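Side-chain contacts in cellulase (Xanthomonas axonopodis pv. citri, PDB 4W7W), which probably hydrolyses the beta-1,4-glucosidic bonds of cellulose, as a family 5 glycoside hydrolase folded as an (alpha/beta)8 barrel: residues A[111-114]-A[119-122]; A[136-141]-A[175-180]; A[169-174]-A[181-186]. One frame throughout, in Å; residues are numbered along the deposited sequence. Where two conformers were deposited one is given.

Contact 1 closes before the other two open; the segments of contacts 2 and 3 alternate along the chain. Contact 1 lies in the loop after strand 104-109, near the sugar: the side chain of Tyr112 is about 4 Å from a bound beta-D-glucopyranose. Contacts 2 and 3 share helix 160-176, with centres about 10 Å apart. Contact 2 sets the helix end and the turn after it against helix 127-141. Contact 3 packs the helix on barrel strand 183-186. They touch, among other places, at Asn181: Arg175 NH1 lies 2.8 Å from Asn181 O, and Phe141 O faces its ND2. Contact 1 touches neither; its nearest atoms are about 9 Å from contact 2 and 7 Å from contact 3.

Contact 1 of 3, residues A[111-114]-A[119-122]; sequences NYAT and RIGT
Arg119 folds its long side chain back over residues 112-114, with its guanidinium group at the carbonyl of Tyr112. Arg119 NH1 donates to Tyr112 O over 2.9 Å, but the bond is bent (128°) and weak. The oxygen sits at the edge of the guanidinium, in its plane. CG of Arg119 starts anti to the backbone N (chi1 -164°), and bends at chi2 and chi3 then turn the chain back. On the way, Arg119 CD passes 3.3 Å from Ala113 O. The side chains of Thr114 and Arg119 cross obliquely, and the CG2 methyl of Thr114 touches Arg119 NH1 at 3.3 Å. These two residues form an antiparallel non-hydrogen-bonded pair in a small beta hairpin. It follows the third barrel strand, 104-109, and the side chain of Tyr112 beside it lies near a bound beta-D-glucopyranose. Next to this pair, Ile120 N donates to Ala113 O in a nearly straight bond of 2.8 Å (173°). Ile120 CD1 also packs on Ala113 CB at 4.2 Å. Asn111 O takes both the N and the OG1 of Thr114, and Asn111 ND2 returns a bond to Thr114 O. A type II turn runs from Arg119 to Thr122, whose OG1 bonds Arg119 O at 2.7 Å.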
loop_
_atom_site.group_PDB
_atom_site.type_symbol
_atom_site.label_atom_id
_atom_site.label_comp_id
_atom_site.label_asym_id
_atom_site.label_seq_id
_atom_site.Cartn_x
_atom_site.Cartn_y
_atom_site.Cartn_z
ATOM N N ASN A 111 4.240 1.581 -8.268
ATOM C CA ASN A 111 4.906 2.254 -9.380
ATOM C C ASN A 111 5.468 3.643 -9.150
ATOM O O ASN A 111 6.080 4.180 -10.063
ATOM C CB ASN A 111 4.011 2.229 -10.634
ATOM C CG ASN A 111 4.266 1.011 -11.449
ATOM O OD1 ASN A 111 3.841 -0.092 -11.078
ATOM N ND2 ASN A 111 5.061 1.162 -12.497
ATOM N N TYR A 112 5.290 4.259 -7.979
ATOM C CA TYR A 112 5.974 5.521 -7.684
ATOM C C TYR A 112 5.626 6.632 -8.680
ATOM O O TYR A 112 6.424 7.537 -8.921
ATOM C CB TYR A 112 7.494 5.331 -7.600
ATOM C CG TYR A 112 7.932 4.239 -6.646
ATOM C CD1 TYR A 112 8.127 4.506 -5.315
ATOM C CD2 TYR A 112 8.127 2.924 -7.079
ATOM C CE1 TYR A 112 8.526 3.521 -4.428
ATOM C CE2 TYR A 112 8.516 1.923 -6.205
ATOM C CZ TYR A 112 8.719 2.229 -4.879
ATOM O OH TYR A 112 9.119 1.236 -4.009
ATOM N N ALA A 113 4.415 6.567 -9.224
ATOM C CA ALA A 113 3.938 7.494 -10.243
ATOM C C ALA A 113 4.807 7.506 -11.498
ATOM O O ALA A 113 4.934 8.531 -12.172
ATOM C CB ALA A 113 3.744 8.896 -9.666
ATOM N N THR A 114 5.331 6.332 -11.842
ATOM C CA THR A 114 6.114 6.168 -13.067
ATOM C C THR A 114 5.660 4.958 -13.871
ATOM O O THR A 114 5.107 4.001 -13.321
ATOM C CB THR A 114 7.623 6.007 -12.787
ATOM O OG1 THR A 114 7.874 4.735 -12.162
ATOM C CG2 THR A 114 8.154 7.126 -11.950
ATOM N N ARG A 119 7.771 9.762 -15.467
ATOM C CA ARG A 119 6.782 10.212 -14.502
ATOM C C ARG A 119 5.433 10.513 -15.131
ATOM O O ARG A 119 5.341 11.087 -16.218
ATOM C CB ARG A 119 7.275 11.479 -13.805
ATOM C CG ARG A 119 6.534 11.838 -12.523
ATOM C CD ARG A 119 6.989 10.984 -11.354
ATOM N NE ARG A 119 8.390 11.227 -10.993
ATOM C CZ ARG A 119 9.092 10.455 -10.160
ATOM N NH1 ARG A 119 8.539 9.401 -9.566
ATOM N NH2 ARG A 119 10.344 10.762 -9.889
ATOM N N ILE A 120 4.376 10.156 -14.417
ATOM C CA ILE A 120 3.035 10.621 -14.759
ATOM C C ILE A 120 3.025 12.145 -14.857
ATOM O O ILE A 120 3.593 12.847 -14.011
ATOM C CB ILE A 120 2.018 10.161 -13.704
ATOM C CG1 ILE A 120 1.814 8.653 -13.829
ATOM C CG2 ILE A 120 0.706 10.931 -13.846
ATOM C CD1 ILE A 120 0.962 8.092 -12.720
ATOM N N GLY A 121 2.375 12.650 -15.897
ATOM C CA GLY A 121 2.289 14.084 -16.157
ATOM C C GLY A 121 3.268 14.559 -17.210
ATOM O O GLY A 121 3.157 15.675 -17.693
ATOM N N THR A 122 4.234 13.715 -17.558
ATOM C CA THR A 122 5.077 13.991 -18.708
ATOM C C THR A 122 4.305 13.666 -19.969
ATOM O O THR A 122 3.255 13.021 -19.910
ATOM C CB THR A 122 6.379 13.171 -18.691
ATOM O OG1 THR A 122 6.084 11.766 -18.724
ATOM C CG2 THR A 122 7.239 13.541 -17.454
#

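Contact 2 of 3, residues A[136-141]-A[175-180]; sequences RLALEF and RKTGAK
Ala138 and Leu139 of helix 127-141 meet Thr177 and Ala179, which follow helix 160-176. Both helices belong to the outer layer of the (alpha/beta)8 barrel, and no hydrogen bond spans this contact. The packing is apolar. Ala138 CB touches Ala179 CB at 4.1 Å, methyl to methyl, and both methyls also rest on Phe149 of strand 147-150. Leu139 crosses Thr177 at a slant: its CD2 comes 3.9 Å from Thr177 CB, with Thr177 CG2 just as near. Leu139 lies on the surface, so this side is the outer one. Thr177 turns a polar atom to the helix as well, since its OG1 is 3.6 Å from Ala138 CB. The hydrogen bonds of Thr177 stay on its own side of the contact. Thr177 OG1 sits between its own backbone N and carbonyl carbon (chi1 70°), from where it reaches two backbone groups. It bonds Ile174 O, one turn back, and accepts from Ala179 N at 3.2 Å, an ST turn. Gly178, between Thr177 and Ala179, leaves helical angles with positive phi. Arg175 NE forms a salt bridge with Asp214. Arg175 NH1 bonds Asn181 O and donates to Ala179 O at 3.0 Å, from 49° above the carbonyl plane.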
loop_
_atom_site.group_PDB
_atom_site.type_symbol
_atom_site.label_atom_id
_atom_site.label_comp_id
_atom_site.label_asym_id
_atom_site.label_seq_id
_atom_site.Cartn_x
_atom_site.Cartn_y
_atom_site.Cartn_z
ATOM N N ARG A 136 -9.558 -0.625 -16.403
ATOM C CA ARG A 136 -9.445 -2.026 -16.787
ATOM C C ARG A 136 -9.426 -2.942 -15.569
ATOM O O ARG A 136 -10.090 -3.978 -15.568
ATOM C CB ARG A 136 -8.219 -2.220 -17.651
ATOM C CG ARG A 136 -8.319 -1.538 -18.999
ATOM C CD ARG A 136 -7.015 -1.619 -19.746
ATOM N NE ARG A 136 -6.997 -0.925 -21.031
ATOM C CZ ARG A 136 -7.392 -1.470 -22.170
ATOM N NH1 ARG A 136 -7.962 -2.661 -22.179
ATOM N NH2 ARG A 136 -7.267 -0.797 -23.297
ATOM N N LEU A 137 -8.657 -2.603 -14.538
ATOM C CA LEU A 137 -8.653 -3.420 -13.331
ATOM C C LEU A 137 -10.004 -3.399 -12.642
ATOM O O LEU A 137 -10.475 -4.433 -12.161
ATOM C CB LEU A 137 -7.550 -3.023 -12.355
ATOM C CG LEU A 137 -6.128 -3.319 -12.821
ATOM C CD1 LEU A 137 -5.144 -2.851 -11.759
ATOM C CD2 LEU A 137 -5.914 -4.789 -13.110
ATOM N N ALA A 138 -10.666 -2.239 -12.616
ATOM C CA ALA A 138 -11.983 -2.158 -12.007
ATOM C C ALA A 138 -12.996 -3.044 -12.747
ATOM O O ALA A 138 -13.847 -3.673 -12.127
ATOM C CB ALA A 138 -12.455 -0.723 -11.967
ATOM N N LEU A 139 -12.918 -3.093 -14.076
ATOM C CA LEU A 139 -13.802 -3.980 -14.831
ATOM C C LEU A 139 -13.577 -5.436 -14.459
ATOM O O LEU A 139 -14.527 -6.214 -14.442
ATOM C CB LEU A 139 -13.630 -3.773 -16.335
ATOM C CG LEU A 139 -14.228 -2.472 -16.876
ATOM C CD1 LEU A 139 -13.730 -2.189 -18.285
ATOM C CD2 LEU A 139 -15.748 -2.479 -16.856
ATOM N N GLU A 140 -12.337 -5.803 -14.157
ATOM C CA GLU A 140 -12.033 -7.179 -13.780
ATOM C C GLU A 140 -12.524 -7.545 -12.386
ATOM O O GLU A 140 -12.922 -8.678 -12.148
ATOM C CB GLU A 140 -10.538 -7.448 -13.832
ATOM C CG GLU A 140 -9.905 -7.328 -15.186
ATOM C CD GLU A 140 -10.390 -8.357 -16.170
ATOM O OE1 GLU A 140 -10.859 -9.466 -15.767
ATOM O OE2 GLU A 140 -10.276 -8.046 -17.383
ATOM N N PHE A 141 -12.458 -6.595 -11.451
ATOM C CA PHE A 141 -12.620 -6.889 -10.024
ATOM C C PHE A 141 -13.821 -6.210 -9.383
ATOM O O PHE A 141 -14.011 -6.320 -8.171
ATOM C CB PHE A 141 -11.325 -6.543 -9.274
ATOM C CG PHE A 141 -10.171 -7.409 -9.685
ATOM C CD1 PHE A 141 -10.161 -8.775 -9.394
ATOM C CD2 PHE A 141 -9.128 -6.891 -10.427
ATOM C CE1 PHE A 141 -9.130 -9.582 -9.821
ATOM C CE2 PHE A 141 -8.074 -7.695 -10.845
ATOM C CZ PHE A 141 -8.074 -9.040 -10.527
ATOM N N ARG A 175 -15.084 4.544 -10.773
ATOM C CA ARG A 175 -16.510 4.594 -10.462
ATOM C C ARG A 175 -17.399 4.502 -11.693
ATOM O O ARG A 175 -18.498 3.976 -11.610
ATOM C CB ARG A 175 -16.826 5.815 -9.606
ATOM C CG ARG A 175 -16.116 5.836 -8.260
ATOM C CD ARG A 175 -16.434 4.597 -7.443
ATOM N NE ARG A 175 -15.855 4.709 -6.115
ATOM C CZ ARG A 175 -15.350 3.708 -5.403
ATOM N NH1 ARG A 175 -15.359 2.466 -5.857
ATOM N NH2 ARG A 175 -14.809 3.988 -4.239
ATOM N N LYS A 176 -16.913 4.983 -12.840
ATOM C CA LYS A 176 -17.672 4.878 -14.080
ATOM C C LYS A 176 -17.959 3.421 -14.447
ATOM O O LYS A 176 -18.927 3.166 -15.147
ATOM C CB LYS A 176 -16.928 5.549 -15.233
ATOM C CG LYS A 176 -17.009 7.063 -15.229
ATOM C CD LYS A 176 -16.126 7.664 -16.298
ATOM C CE LYS A 176 -16.328 9.170 -16.413
ATOM N NZ LYS A 176 -15.298 9.783 -17.272
ATOM N N THR A 177 -17.128 2.475 -13.995
ATOM C CA THR A 177 -17.359 1.067 -14.305
ATOM C C THR A 177 -18.473 0.459 -13.471
ATOM O O THR A 177 -18.899 -0.666 -13.748
ATOM C CB THR A 177 -16.114 0.200 -14.074
ATOM O OG1 THR A 177 -15.850 0.099 -12.666
ATOM C CG2 THR A 177 -14.908 0.745 -14.806
ATOM N N GLY A 178 -18.931 1.176 -12.446
ATOM C CA GLY A 178 -19.878 0.626 -11.475
ATOM C C GLY A 178 -19.223 0.014 -10.250
ATOM O O GLY A 178 -19.918 -0.375 -9.301
ATOM N N ALA A 179 -17.893 -0.074 -10.251
ATOM C CA ALA A 179 -17.180 -0.650 -9.114
ATOM C C ALA A 179 -17.425 0.163 -7.855
ATOM O O ALA A 179 -17.283 1.394 -7.852
ATOM C CB ALA A 179 -15.697 -0.702 -9.414
ATOM N N LYS A 180 -17.744 -0.549 -6.767
ATOM C CA LYS A 180 -18.001 0.062 -5.466
ATOM C C LYS A 180 -16.877 -0.205 -4.468
ATOM O O LYS A 180 -16.973 0.168 -3.307
ATOM C CB LYS A 180 -19.330 -0.441 -4.909
ATOM C CG LYS A 180 -20.526 -0.096 -5.775
ATOM C CD LYS A 180 -21.828 -0.616 -5.186
ATOM C CE LYS A 180 -23.040 -0.147 -5.984
ATOM N NZ LYS A 180 -24.276 -0.876 -5.595
#

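Contact 3 of 3, residues A[169-174]-A[181-186]; sequences GTITAI and NLILVP
Helix 160-176 and strand 183-186 are the last two members of a beta-alpha-beta unit that begins with strand 147-150; overlapping units of this kind build the (alpha/beta)8 barrel. Ile171 and Ile174 on the helix face Ile183 and Val185 on the strand. The short segments run nearly antiparallel, at 169°, as expected when a helix returns the chain to the start of the next parallel strand. Their axes come within 10.5 Å, and branched side chains fill the interval. Ile183 is the central residue. It extends toward the helix and meets Ile174 tip to tip: its CD1 lies 3.9 Å from Ile174 CG2, and Ile174 CD1 is almost as close, at 4.0 Å. The Ile183 methyl therefore touches both branches of Ile174. Ile183 CD1 also comes 4.2 Å from Ile171 CG2. That branch of Ile171 is anti to its backbone nitrogen, while CG1 lies beside the nitrogen (chi1 -69°) and carries CD1 off toward Val185. There Ile171 CD1 touches Val185 CG2 at 3.9 Å, the two side chains crossing at about a right angle. Val185 has two conformers, only one of which is described, so this touch is less certain. Leu219 of strand 219-226 adds to the same apolar layer, touching Ile171, Ile183 and Val185. Phe149 of strand 147-150 and Trp134 of helix 127-141 also touch Ile174. All four contacting residues are buried and no hydrogen bond joins the two segments, so the helix is held on the strand here by hydrophobic burial and close methyl packing.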
loop_
_atom_site.group_PDB
_atom_site.type_symbol
_atom_site.label_atom_id
_atom_site.label_comp_id
_atom_site.label_asym_id
_atom_site.label_seq_id
_atom_site.Cartn_x
_atom_site.Cartn_y
_atom_site.Cartn_z
ATOM N N GLY A 169 -8.881 11.700 -11.581
ATOM C CA GLY A 169 -9.207 11.046 -12.840
ATOM C C GLY A 169 -9.304 9.540 -12.676
ATOM O O GLY A 169 -10.146 8.887 -13.289
ATOM N N THR A 170 -8.449 8.989 -11.840
ATOM C CA THR A 170 -8.448 7.562 -11.603
ATOM C C THR A 170 -9.678 7.109 -10.808
ATOM O O THR A 170 -10.310 6.106 -11.148
ATOM C CB THR A 170 -7.152 7.206 -10.880
ATOM O OG1 THR A 170 -6.041 7.534 -11.716
ATOM C CG2 THR A 170 -7.087 5.733 -10.593
ATOM N N ILE A 171 -10.012 7.836 -9.747
ATOM C CA ILE A 171 -11.223 7.552 -8.969
ATOM C C ILE A 171 -12.444 7.589 -9.881
ATOM O O ILE A 171 -13.279 6.685 -9.876
ATOM C CB ILE A 171 -11.363 8.553 -7.816
ATOM C CG1 ILE A 171 -10.270 8.327 -6.764
ATOM C CG2 ILE A 171 -12.739 8.481 -7.195
ATOM C CD1 ILE A 171 -10.068 9.533 -5.870
ATOM N N THR A 172 -12.539 8.625 -10.694
ATOM C CA THR A 172 -13.661 8.780 -11.605
ATOM C C THR A 172 -13.744 7.591 -12.551
ATOM O O THR A 172 -14.828 7.045 -12.784
ATOM C CB THR A 172 -13.550 10.118 -12.341
ATOM O OG1 THR A 172 -13.714 11.151 -11.366
ATOM C CG2 THR A 172 -14.570 10.248 -13.463
ATOM N N ALA A 173 -12.611 7.214 -13.128
ATOM C CA ALA A 173 -12.567 6.089 -14.060
ATOM C C ALA A 173 -13.060 4.805 -13.398
ATOM O O ALA A 173 -13.812 4.022 -13.998
ATOM C CB ALA A 173 -11.173 5.909 -14.625
ATOM N N ILE A 174 -12.629 4.562 -12.173
ATOM C CA ILE A 174 -13.053 3.370 -11.459
ATOM C C ILE A 174 -14.564 3.416 -11.240
ATOM O O ILE A 174 -15.261 2.436 -11.486
ATOM C CB ILE A 174 -12.303 3.236 -10.122
ATOM C CG1 ILE A 174 -10.822 2.889 -10.393
ATOM C CG2 ILE A 174 -12.968 2.210 -9.204
ATOM C CD1 ILE A 174 -9.903 3.095 -9.195
ATOM N N ASN A 181 -15.796 -0.823 -4.933
ATOM C CA ASN A 181 -14.717 -1.261 -4.073
ATOM C C ASN A 181 -14.060 -0.088 -3.359
ATOM O O ASN A 181 -14.049 1.036 -3.850
ATOM C CB ASN A 181 -13.634 -1.955 -4.896
ATOM C CG ASN A 181 -14.163 -3.055 -5.800
ATOM O OD1 ASN A 181 -14.961 -2.792 -6.697
ATOM N ND2 ASN A 181 -13.698 -4.278 -5.600
ATOM N N LEU A 182 -13.471 -0.364 -2.201
ATOM C CA LEU A 182 -12.673 0.622 -1.492
ATOM C C LEU A 182 -11.487 1.020 -2.362
ATOM O O LEU A 182 -10.793 0.148 -2.915
ATOM C CB LEU A 182 -12.182 0.017 -0.169
ATOM C CG LEU A 182 -11.277 0.923 0.676
ATOM C CD1 LEU A 182 -11.950 2.207 1.131
ATOM C CD2 LEU A 182 -10.772 0.147 1.870
ATOM N N ILE A 183 -11.254 2.328 -2.466
ATOM C CA ILE A 183 -10.104 2.887 -3.157
ATOM C C ILE A 183 -9.192 3.501 -2.094
ATOM O O ILE A 183 -9.638 4.326 -1.288
ATOM C CB ILE A 183 -10.520 3.979 -4.169
ATOM C CG1 ILE A 183 -11.362 3.382 -5.283
ATOM C CG2 ILE A 183 -9.282 4.652 -4.740
ATOM C CD1 ILE A 183 -12.031 4.435 -6.146
ATOM N N LEU A 184 -7.918 3.121 -2.130
ATOM C CA LEU A 184 -6.881 3.724 -1.294
ATOM C C LEU A 184 -6.129 4.752 -2.140
ATOM O O LEU A 184 -5.506 4.408 -3.146
ATOM C CB LEU A 184 -5.902 2.686 -0.758
ATOM C CG LEU A 184 -6.540 1.573 0.071
ATOM C CD1 LEU A 184 -5.450 0.648 0.580
ATOM C CD2 LEU A 184 -7.373 2.119 1.214
ATOM N N VAL A 185 -6.199 6.009 -1.707
ATOM C CA VAL A 185 -5.661 7.165 -2.429
ATOM C C VAL A 185 -4.438 7.691 -1.695
ATOM O O VAL A 185 -4.549 8.077 -0.544
ATOM C CB VAL A 185 -6.681 8.334 -2.476
ATOM C CG1 VAL A 185 -6.133 9.499 -3.289
ATOM C CG2 VAL A 185 -7.995 7.865 -3.047
ATOM N N PRO A 186 -3.274 7.727 -2.355
ATOM C CA PRO A 186 -2.099 8.299 -1.725
ATOM C C PRO A 186 -1.965 9.779 -2.063
ATOM O O PRO A 186 -2.648 10.290 -2.956
ATOM C CB PRO A 186 -0.979 7.524 -2.399
ATOM C CG PRO A 186 -1.462 7.390 -3.814
ATOM C CD PRO A 186 -2.963 7.202 -3.700
#